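Local coordinates for protein protease (Helicobacter pylori, PDB 5EUF) that probably acts as a zinc-dependent M16-family peptidase that cleaves the cytoplasmic domain of human junctional adhesion molecule A and so weakens gastric epithelial cell-cell adhesion, at residues D72-R77 / L106-E111; P232-A237 / G255-A260; D265-D270 / Q388-D393. All blocks are in the same frame, centred on the assembly; numbering follows the deposited sequence.

Contact 1. Residues D72-R77 / L106-E111; sequences DKIVKR and LELFAE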
loop_
_atom_site.group_PDB
_atom_site.type_symbol
_atom_site.label_atom_id
_atom_site.label_comp_id
_atom_site.label_asym_id
_atom_site.label_seq_id
_atom_site.Cartn_x
_atom_site.Cartn_y
_atom_site.Cartn_z
ATOM N N ASP B 72 14.466 3.807 -33.078
ATOM C CA ASP B 72 14.272 2.456 -33.594
ATOM C C ASP B 72 14.644 2.357 -35.073
ATOM O O ASP B 72 15.310 1.406 -35.492
ATOM C CB ASP B 72 12.823 2.003 -33.386
ATOM C CG ASP B 72 12.522 1.650 -31.939
ATOM O OD1 ASP B 72 13.376 1.008 -31.291
ATOM O OD2 ASP B 72 11.433 2.014 -31.448
ATOM N N LYS B 73 14.214 3.346 -35.854
ATOM C CA LYS B 73 14.487 3.371 -37.287
ATOM C C LYS B 73 15.987 3.332 -37.566
ATOM O O LYS B 73 16.447 2.573 -38.417
ATOM C CB LYS B 73 13.863 4.613 -37.929
ATOM N N ILE B 74 16.741 4.148 -36.837
ATOM C CA ILE B 74 18.191 4.190 -36.979
ATOM C C ILE B 74 18.827 2.853 -36.598
ATOM O O ILE B 74 19.689 2.343 -37.318
ATOM C CB ILE B 74 18.807 5.314 -36.119
ATOM C CG1 ILE B 74 18.511 6.679 -36.744
ATOM C CG2 ILE B 74 20.306 5.124 -35.971
ATOM C CD1 ILE B 74 19.129 7.841 -35.999
ATOM N N VAL B 75 18.394 2.285 -35.475
ATOM C CA VAL B 75 18.928 1.007 -35.012
ATOM C C VAL B 75 18.674 -0.091 -36.034
ATOM O O VAL B 75 19.587 -0.831 -36.407
ATOM C CB VAL B 75 18.322 0.586 -33.657
ATOM C CG1 VAL B 75 18.680 -0.858 -33.340
ATOM C CG2 VAL B 75 18.800 1.514 -32.549
ATOM N N LYS B 76 17.430 -0.179 -36.497
ATOM C CA LYS B 76 17.043 -1.182 -37.481
ATOM C C LYS B 76 17.786 -0.983 -38.802
ATOM O O LYS B 76 18.020 -1.940 -39.540
ATOM C CB LYS B 76 15.530 -1.145 -37.716
ATOM N N ARG B 77 18.160 0.260 -39.088
ATOM C CA ARG B 77 18.854 0.582 -40.330
ATOM C C ARG B 77 20.225 -0.087 -40.409
ATOM O O ARG B 77 20.631 -0.538 -41.481
ATOM C CB ARG B 77 19.000 2.096 -40.489
ATOM N N LEU B 106 26.111 4.375 -28.891
ATOM C CA LEU B 106 26.414 5.224 -27.748
ATOM C C LEU B 106 25.838 6.624 -27.939
ATOM O O LEU B 106 25.388 7.254 -26.982
ATOM C CB LEU B 106 27.925 5.297 -27.522
ATOM C CG LEU B 106 28.542 4.024 -26.942
ATOM C CD1 LEU B 106 30.028 4.199 -26.692
ATOM C CD2 LEU B 106 27.821 3.639 -25.663
ATOM N N GLU B 107 25.856 7.102 -29.179
ATOM C CA GLU B 107 25.292 8.405 -29.513
ATOM C C GLU B 107 23.793 8.431 -29.242
ATOM O O GLU B 107 23.278 9.365 -28.627
ATOM C CB GLU B 107 25.568 8.749 -30.978
ATOM C CG GLU B 107 24.906 10.032 -31.456
ATOM C CD GLU B 107 25.239 10.360 -32.902
ATOM O OE1 GLU B 107 25.945 9.561 -33.554
ATOM O OE2 GLU B 107 24.794 11.421 -33.387
ATOM N N LEU B 108 23.106 7.390 -29.702
ATOM C CA LEU B 108 21.663 7.272 -29.527
ATOM C C LEU B 108 21.257 7.214 -28.057
ATOM O O LEU B 108 20.225 7.760 -27.667
ATOM C CB LEU B 108 21.144 6.030 -30.250
ATOM C CG LEU B 108 21.218 6.010 -31.772
ATOM C CD1 LEU B 108 20.534 4.764 -32.294
ATOM C CD2 LEU B 108 20.583 7.259 -32.350
ATOM N N PHE B 109 22.065 6.538 -27.247
ATOM C CA PHE B 109 21.762 6.391 -25.829
ATOM C C PHE B 109 22.052 7.675 -25.063
ATOM O O PHE B 109 21.344 8.011 -24.113
ATOM C CB PHE B 109 22.549 5.226 -25.231
ATOM C CG PHE B 109 21.877 3.894 -25.402
ATOM C CD1 PHE B 109 20.500 3.785 -25.313
ATOM C CD2 PHE B 109 22.619 2.753 -25.656
ATOM C CE1 PHE B 109 19.876 2.561 -25.469
ATOM C CE2 PHE B 109 22.001 1.527 -25.813
ATOM C CZ PHE B 109 20.628 1.431 -25.720
ATOM N N ALA B 110 23.090 8.394 -25.476
ATOM C CA ALA B 110 23.384 9.691 -24.883
ATOM C C ALA B 110 22.286 10.674 -25.268
ATOM O O ALA B 110 21.946 11.582 -24.509
ATOM C CB ALA B 110 24.742 10.193 -25.335
ATOM N N GLU B 111 21.732 10.463 -26.455
ATOM C CA GLU B 111 20.672 11.305 -26.993
ATOM C C GLU B 111 19.376 11.201 -26.178
ATOM O O GLU B 111 18.584 12.142 -26.140
ATOM C CB GLU B 111 20.412 10.929 -28.455
ATOM C CG GLU B 111 19.478 11.862 -29.192
ATOM C CD GLU B 111 20.052 13.254 -29.349
ATOM O OE1 GLU B 111 21.286 13.377 -29.511
ATOM O OE2 GLU B 111 19.267 14.225 -29.306
#
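The two methyls of L108 divide the apolar work of this contact between them. CD1 reaches into the angle between two neighbouring side chains of residues 72-77, lying 3.7 Å from I74 CG2 and the same 3.7 Å from V75 CG2. The other methyl, CD2, turns to the end of I74, with 4.0 Å between L108 CD2 and I74 CD1. L66, in a loop, also touches both I74 and L108. L108 carries its CG anti to its own carbonyl carbon (chi1 -67°) and extends onward, which brings the forked end of the leucine across to the other helix. With CA atoms 8.8 Å apart at V75 and L108, the backbones stay well separated and the side chains alone bridge the gap.

Both helices belong to the M16 peptidase region of the chain and lie against its six-stranded mixed sheet, where V75 rests on I95 of strand 91-98. The beta-branched I74 and V75 suit this place because each offers a methyl close to the helix backbone, within range of a single leucine.

Polar interactions lie off to the side: E111 OE2 accepts hydrogen bonds from N65 N and T63 OG1, holding that loop to helix 102-113.

Contact 2. Residues P232-A237 / G255-A260; sequences PKQDGA and GYKVPA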
loop_
_atom_site.group_PDB
_atom_site.type_symbol
_atom_site.label_atom_id
_atom_site.label_comp_id
_atom_site.label_asym_id
_atom_site.label_seq_id
_atom_site.Cartn_x
_atom_site.Cartn_y
_atom_site.Cartn_z
ATOM N N PRO B 232 8.050 -4.783 7.326
ATOM C CA PRO B 232 8.153 -5.453 8.622
ATOM C C PRO B 232 8.249 -6.962 8.426
ATOM O O PRO B 232 7.701 -7.471 7.449
ATOM C CB PRO B 232 6.851 -5.061 9.327
ATOM C CG PRO B 232 6.416 -3.799 8.652
ATOM C CD PRO B 232 6.837 -3.951 7.226
ATOM N N LYS B 233 8.950 -7.655 9.319
ATOM C CA LYS B 233 9.061 -9.107 9.237
ATOM C C LYS B 233 7.671 -9.725 9.218
ATOM O O LYS B 233 6.816 -9.366 10.028
ATOM C CB LYS B 233 9.879 -9.663 10.407
ATOM N N GLN B 234 7.441 -10.635 8.278
ATOM C CA GLN B 234 6.141 -11.280 8.154
ATOM C C GLN B 234 5.845 -12.094 9.408
ATOM O O GLN B 234 6.611 -12.973 9.797
ATOM C CB GLN B 234 6.083 -12.161 6.904
ATOM C CG GLN B 234 4.689 -12.664 6.574
ATOM C CD GLN B 234 4.544 -13.067 5.121
ATOM O OE1 GLN B 234 5.252 -12.559 4.250
ATOM N NE2 GLN B 234 3.622 -13.982 4.851
ATOM N N ASP B 235 4.723 -11.776 10.041
ATOM C CA ASP B 235 4.388 -12.306 11.354
ATOM C C ASP B 235 3.384 -13.454 11.292
ATOM O O ASP B 235 2.681 -13.723 12.267
ATOM C CB ASP B 235 3.838 -11.176 12.229
ATOM C CG ASP B 235 3.015 -10.168 11.433
ATOM O OD1 ASP B 235 2.407 -10.554 10.412
ATOM O OD2 ASP B 235 2.980 -8.983 11.826
ATOM N N GLY B 236 3.315 -14.126 10.147
ATOM C CA GLY B 236 2.356 -15.199 9.957
ATOM C C GLY B 236 1.781 -15.252 8.554
ATOM O O GLY B 236 1.975 -14.337 7.750
ATOM N N ALA B 237 1.057 -16.331 8.268
ATOM C CA ALA B 237 0.552 -16.605 6.926
ATOM C C ALA B 237 -0.412 -15.536 6.420
ATOM O O ALA B 237 -1.210 -14.994 7.181
ATOM C CB ALA B 237 -0.123 -17.969 6.895
ATOM N N GLY B 255 4.144 -18.165 -2.070
ATOM C CA GLY B 255 5.429 -17.509 -1.941
ATOM C C GLY B 255 5.926 -17.445 -0.514
ATOM O O GLY B 255 5.148 -17.269 0.424
ATOM N N TYR B 256 7.235 -17.593 -0.353
ATOM C CA TYR B 256 7.866 -17.506 0.954
ATOM C C TYR B 256 8.857 -16.349 0.975
ATOM O O TYR B 256 9.616 -16.161 0.023
ATOM C CB TYR B 256 8.568 -18.823 1.302
ATOM C CG TYR B 256 7.623 -19.979 1.553
ATOM C CD1 TYR B 256 7.202 -20.801 0.515
ATOM C CD2 TYR B 256 7.150 -20.247 2.832
ATOM C CE1 TYR B 256 6.337 -21.861 0.745
ATOM C CE2 TYR B 256 6.289 -21.303 3.072
ATOM C CZ TYR B 256 5.884 -22.106 2.027
ATOM O OH TYR B 256 5.025 -23.154 2.269
ATOM N N LYS B 257 8.840 -15.571 2.053
ATOM C CA LYS B 257 9.769 -14.456 2.203
ATOM C C LYS B 257 11.205 -14.956 2.216
ATOM O O LYS B 257 11.492 -16.060 2.678
ATOM C CB LYS B 257 9.473 -13.661 3.476
ATOM C CG LYS B 257 8.264 -12.747 3.362
ATOM C CD LYS B 257 8.500 -11.619 2.365
ATOM C CE LYS B 257 7.225 -10.820 2.133
ATOM N NZ LYS B 257 6.629 -10.311 3.402
ATOM N N VAL B 258 12.107 -14.126 1.711
ATOM C CA VAL B 258 13.475 -14.547 1.471
ATOM C C VAL B 258 14.399 -13.333 1.580
ATOM O O VAL B 258 13.973 -12.208 1.305
ATOM C CB VAL B 258 13.578 -15.243 0.086
ATOM C CG1 VAL B 258 14.688 -14.657 -0.775
ATOM C CG2 VAL B 258 13.735 -16.746 0.263
ATOM N N PRO B 259 15.654 -13.547 2.018
ATOM C CA PRO B 259 16.622 -12.460 2.228
ATOM C C PRO B 259 16.832 -11.567 1.009
ATOM O O PRO B 259 16.418 -11.912 -0.099
ATOM C CB PRO B 259 17.915 -13.208 2.562
ATOM C CG PRO B 259 17.463 -14.491 3.143
ATOM C CD PRO B 259 16.217 -14.856 2.391
ATOM N N ALA B 260 17.481 -10.426 1.221
ATOM C CA ALA B 260 17.757 -9.479 0.145
ATOM C C ALA B 260 18.804 -10.010 -0.844
ATOM O O ALA B 260 19.404 -11.064 -0.625
ATOM C CB ALA B 260 18.201 -8.148 0.726
#
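Q234 and K257 make this contact through a single hydrogen bond, in which K257 NZ donates to Q234 OE1 over 2.8 Å. The ammonium group approaches the amide oxygen at a C=O...N angle of 147° and is tilted 17° from the carbonyl plane. The two side chains cross at about a right angle. The lysine also brings its aliphatic part close to the same oxygen, with K257 CG and K257 CE 3.1 and 3.4 Å from Q234 OE1.

The two chains reach each other by different shapes. Q234 has CG anti to the backbone N (chi1 -170°) and is extended beyond it, a straight arm pointing its amide at the strand. K257 instead bends at chi2 and chi4, curling its ammonium back to the glutamine. The residue types fit: a neutral amide offers an acceptor to a buried lysine, and its NH2 end can serve a different partner. That end, NE2, makes a weak hydrogen bond of 3.4 Å to G236 O and another weak one to T413 OG1, so both ends of the amide are engaged and its rotation is probably restrained.

Further out, K257 NZ also donates to A154 O, and the lysine makes a cation-pi contact with Y155, a setting that would help a positive charge to be buried.

Both segments lie in the region assigned to the M16 inactive domain, away from the zinc site of H53 and E133. Residues 232-237 lead into strand 238-243, outermost in the five-stranded sheet within this chain, and backbone hydrogen bonds from D235 and A237 reach the second subunit. K257 stands on strand 251-258, inside that sheet between strands 412-418 and 309-317, while the neighbouring V258 packs on helix 266-276.

Contact 3. Residues D265-D270 / Q388-D393; sequences DQVALD and QQQFLD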
loop_
_atom_site.group_PDB
_atom_site.type_symbol
_atom_site.label_atom_id
_atom_site.label_comp_id
_atom_site.label_asym_id
_atom_site.label_seq_id
_atom_site.Cartn_x
_atom_site.Cartn_y
_atom_site.Cartn_z
ATOM N N ASP B 265 22.655 -17.050 1.120
ATOM C CA ASP B 265 21.729 -18.154 0.891
ATOM C C ASP B 265 21.074 -18.079 -0.480
ATOM O O ASP B 265 20.366 -19.001 -0.882
ATOM C CB ASP B 265 20.655 -18.182 1.981
ATOM C CG ASP B 265 21.171 -18.747 3.292
ATOM O OD1 ASP B 265 22.071 -19.615 3.253
ATOM O OD2 ASP B 265 20.675 -18.328 4.360
ATOM N N GLN B 266 21.315 -16.989 -1.198
ATOM C CA GLN B 266 20.716 -16.801 -2.515
ATOM C C GLN B 266 21.145 -17.884 -3.496
ATOM O O GLN B 266 20.361 -18.296 -4.351
ATOM C CB GLN B 266 21.068 -15.421 -3.081
ATOM C CG GLN B 266 20.397 -14.261 -2.364
ATOM C CD GLN B 266 18.880 -14.335 -2.410
ATOM O OE1 GLN B 266 18.298 -14.978 -3.289
ATOM N NE2 GLN B 266 18.228 -13.674 -1.459
ATOM N N VAL B 267 22.385 -18.346 -3.372
ATOM C CA VAL B 267 22.900 -19.363 -4.279
ATOM C C VAL B 267 22.163 -20.680 -4.066
ATOM O O VAL B 267 21.785 -21.353 -5.025
ATOM C CB VAL B 267 24.413 -19.574 -4.096
ATOM C CG1 VAL B 267 24.931 -20.602 -5.092
ATOM C CG2 VAL B 267 25.152 -18.256 -4.259
ATOM N N ALA B 268 21.946 -21.036 -2.805
ATOM C CA ALA B 268 21.206 -22.248 -2.469
ATOM C C ALA B 268 19.751 -22.134 -2.910
ATOM O O ALA B 268 19.167 -23.097 -3.407
ATOM C CB ALA B 268 21.287 -22.525 -0.981
ATOM N N LEU B 269 19.173 -20.952 -2.720
ATOM C CA LEU B 269 17.812 -20.674 -3.164
ATOM C C LEU B 269 17.683 -20.866 -4.671
ATOM O O LEU B 269 16.726 -21.471 -5.152
ATOM C CB LEU B 269 17.406 -19.255 -2.776
ATOM C CG LEU B 269 17.125 -19.011 -1.295
ATOM C CD1 LEU B 269 17.114 -17.522 -0.991
ATOM C CD2 LEU B 269 15.802 -19.643 -0.910
ATOM N N ASP B 270 18.656 -20.348 -5.412
ATOM C CA ASP B 270 18.722 -20.573 -6.850
ATOM C C ASP B 270 18.765 -22.070 -7.147
ATOM O O ASP B 270 18.073 -22.555 -8.041
ATOM C CB ASP B 270 19.941 -19.867 -7.453
ATOM C CG ASP B 270 19.788 -18.356 -7.476
ATOM O OD1 ASP B 270 18.857 -17.838 -6.827
ATOM O OD2 ASP B 270 20.601 -17.683 -8.142
ATOM N N GLN B 388 29.845 -19.388 -9.153
ATOM C CA GLN B 388 30.062 -20.749 -9.636
ATOM C C GLN B 388 30.678 -21.670 -8.590
ATOM O O GLN B 388 30.222 -22.798 -8.405
ATOM C CB GLN B 388 30.949 -20.730 -10.880
ATOM C CG GLN B 388 30.214 -20.329 -12.139
ATOM C CD GLN B 388 29.023 -21.221 -12.412
ATOM O OE1 GLN B 388 27.886 -20.755 -12.466
ATOM N NE2 GLN B 388 29.278 -22.514 -12.580
ATOM N N GLN B 389 31.710 -21.188 -7.906
ATOM C CA GLN B 389 32.379 -21.999 -6.897
ATOM C C GLN B 389 31.450 -22.274 -5.718
ATOM O O GLN B 389 31.451 -23.370 -5.161
ATOM C CB GLN B 389 33.662 -21.319 -6.414
ATOM C CG GLN B 389 34.536 -22.209 -5.542
ATOM C CD GLN B 389 34.976 -23.478 -6.257
ATOM O OE1 GLN B 389 35.218 -23.473 -7.464
ATOM N NE2 GLN B 389 35.075 -24.575 -5.511
ATOM N N GLN B 390 30.651 -21.279 -5.348
ATOM C CA GLN B 390 29.721 -21.431 -4.238
ATOM C C GLN B 390 28.627 -22.431 -4.586
ATOM O O GLN B 390 28.165 -23.190 -3.730
ATOM C CB GLN B 390 29.106 -20.082 -3.858
ATOM C CG GLN B 390 30.036 -19.174 -3.068
ATOM C CD GLN B 390 29.342 -17.928 -2.548
ATOM O OE1 GLN B 390 28.118 -17.896 -2.405
ATOM N NE2 GLN B 390 30.124 -16.894 -2.260
ATOM N N PHE B 391 28.226 -22.433 -5.851
ATOM C CA PHE B 391 27.156 -23.308 -6.312
ATOM C C PHE B 391 27.613 -24.759 -6.341
ATOM O O PHE B 391 26.875 -25.661 -5.946
ATOM C CB PHE B 391 26.677 -22.875 -7.700
ATOM C CG PHE B 391 25.344 -23.447 -8.091
ATOM C CD1 PHE B 391 25.253 -24.706 -8.658
ATOM C CD2 PHE B 391 24.181 -22.716 -7.903
ATOM C CE1 PHE B 391 24.027 -25.230 -9.022
ATOM C CE2 PHE B 391 22.952 -23.233 -8.266
ATOM C CZ PHE B 391 22.874 -24.492 -8.824
ATOM N N LEU B 392 28.838 -24.978 -6.807
ATOM C CA LEU B 392 29.366 -26.328 -6.964
ATOM C C LEU B 392 29.850 -26.914 -5.639
ATOM O O LEU B 392 30.140 -28.106 -5.553
ATOM C CB LEU B 392 30.501 -26.334 -7.988
ATOM C CG LEU B 392 30.108 -25.820 -9.376
ATOM C CD1 LEU B 392 31.291 -25.866 -10.329
ATOM C CD2 LEU B 392 28.929 -26.610 -9.930
ATOM N N ASP B 393 29.938 -26.074 -4.614
ATOM C CA ASP B 393 30.328 -26.534 -3.286
ATOM C C ASP B 393 29.107 -26.735 -2.398
ATOM O O ASP B 393 29.236 -27.044 -1.215
ATOM C CB ASP B 393 31.295 -25.547 -2.629
ATOM C CG ASP B 393 32.644 -25.507 -3.313
ATOM O OD1 ASP B 393 33.021 -26.513 -3.950
ATOM O OD2 ASP B 393 33.329 -24.469 -3.213
#
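V267 packs against F391, its CG1 methyl coming obliquely to the ring, 3.6 Å from F391 CD2. In V267, CG1 is anti to the backbone N (chi1 -178°), which sends this branch to the phenylalanine while CG2 meets the glutamine, 3.5 Å from Q390 OE1. Q390, an exposed residue, reaches the margin of the contact through OE1, crossing the valine at about a right angle. One turn on from V267, the backbone of D270 meets the edge of the ring, with 4.5 Å between D270 C and F391 CE2.

Helix 266-276, in the M16 inactive-domain region and beside the five-stranded sheet through V258, here meets the later helix 387-392. The short segments 266-270 and 388-392 cross at -61°, their axes 9.6 Å apart at closest approach. A compact valine suits this crossing, and the phenylalanine bridges it while also touching I350 and Q354 of helix 344-361.

No hydrogen bond joins the two segments, so apolar contact carries them; the polar end of D270 is instead engaged by Y387 OH. Its side chain is also about 4 Å from a bound zinc ion, distinct from that held by H53 and E133; this charge would probably favour the ionised carboxylate.

In the fold
Running from the N terminus, contact 1 closes first, joining helices 70-77 and 102-113 after a 28-residue excursion that includes strands 81-86 and 91-98 of the six-stranded sheet. Contact 2 follows, tying the loop before strand 238-243 to strand 251-258 over 17 residues. Contact 3 opens only after that and closes 117 residues later, bringing helix 387-392 back to helix 266-276. The three are therefore in series, neither nested nor crossing. Contact 1 lies on the opposite side of the chain's centre from the others, with about 43 Å between its centre and that of contact 2. Contacts 2 and 3 touch where Q266 NE2 probably hydrogen-bonds A260 O.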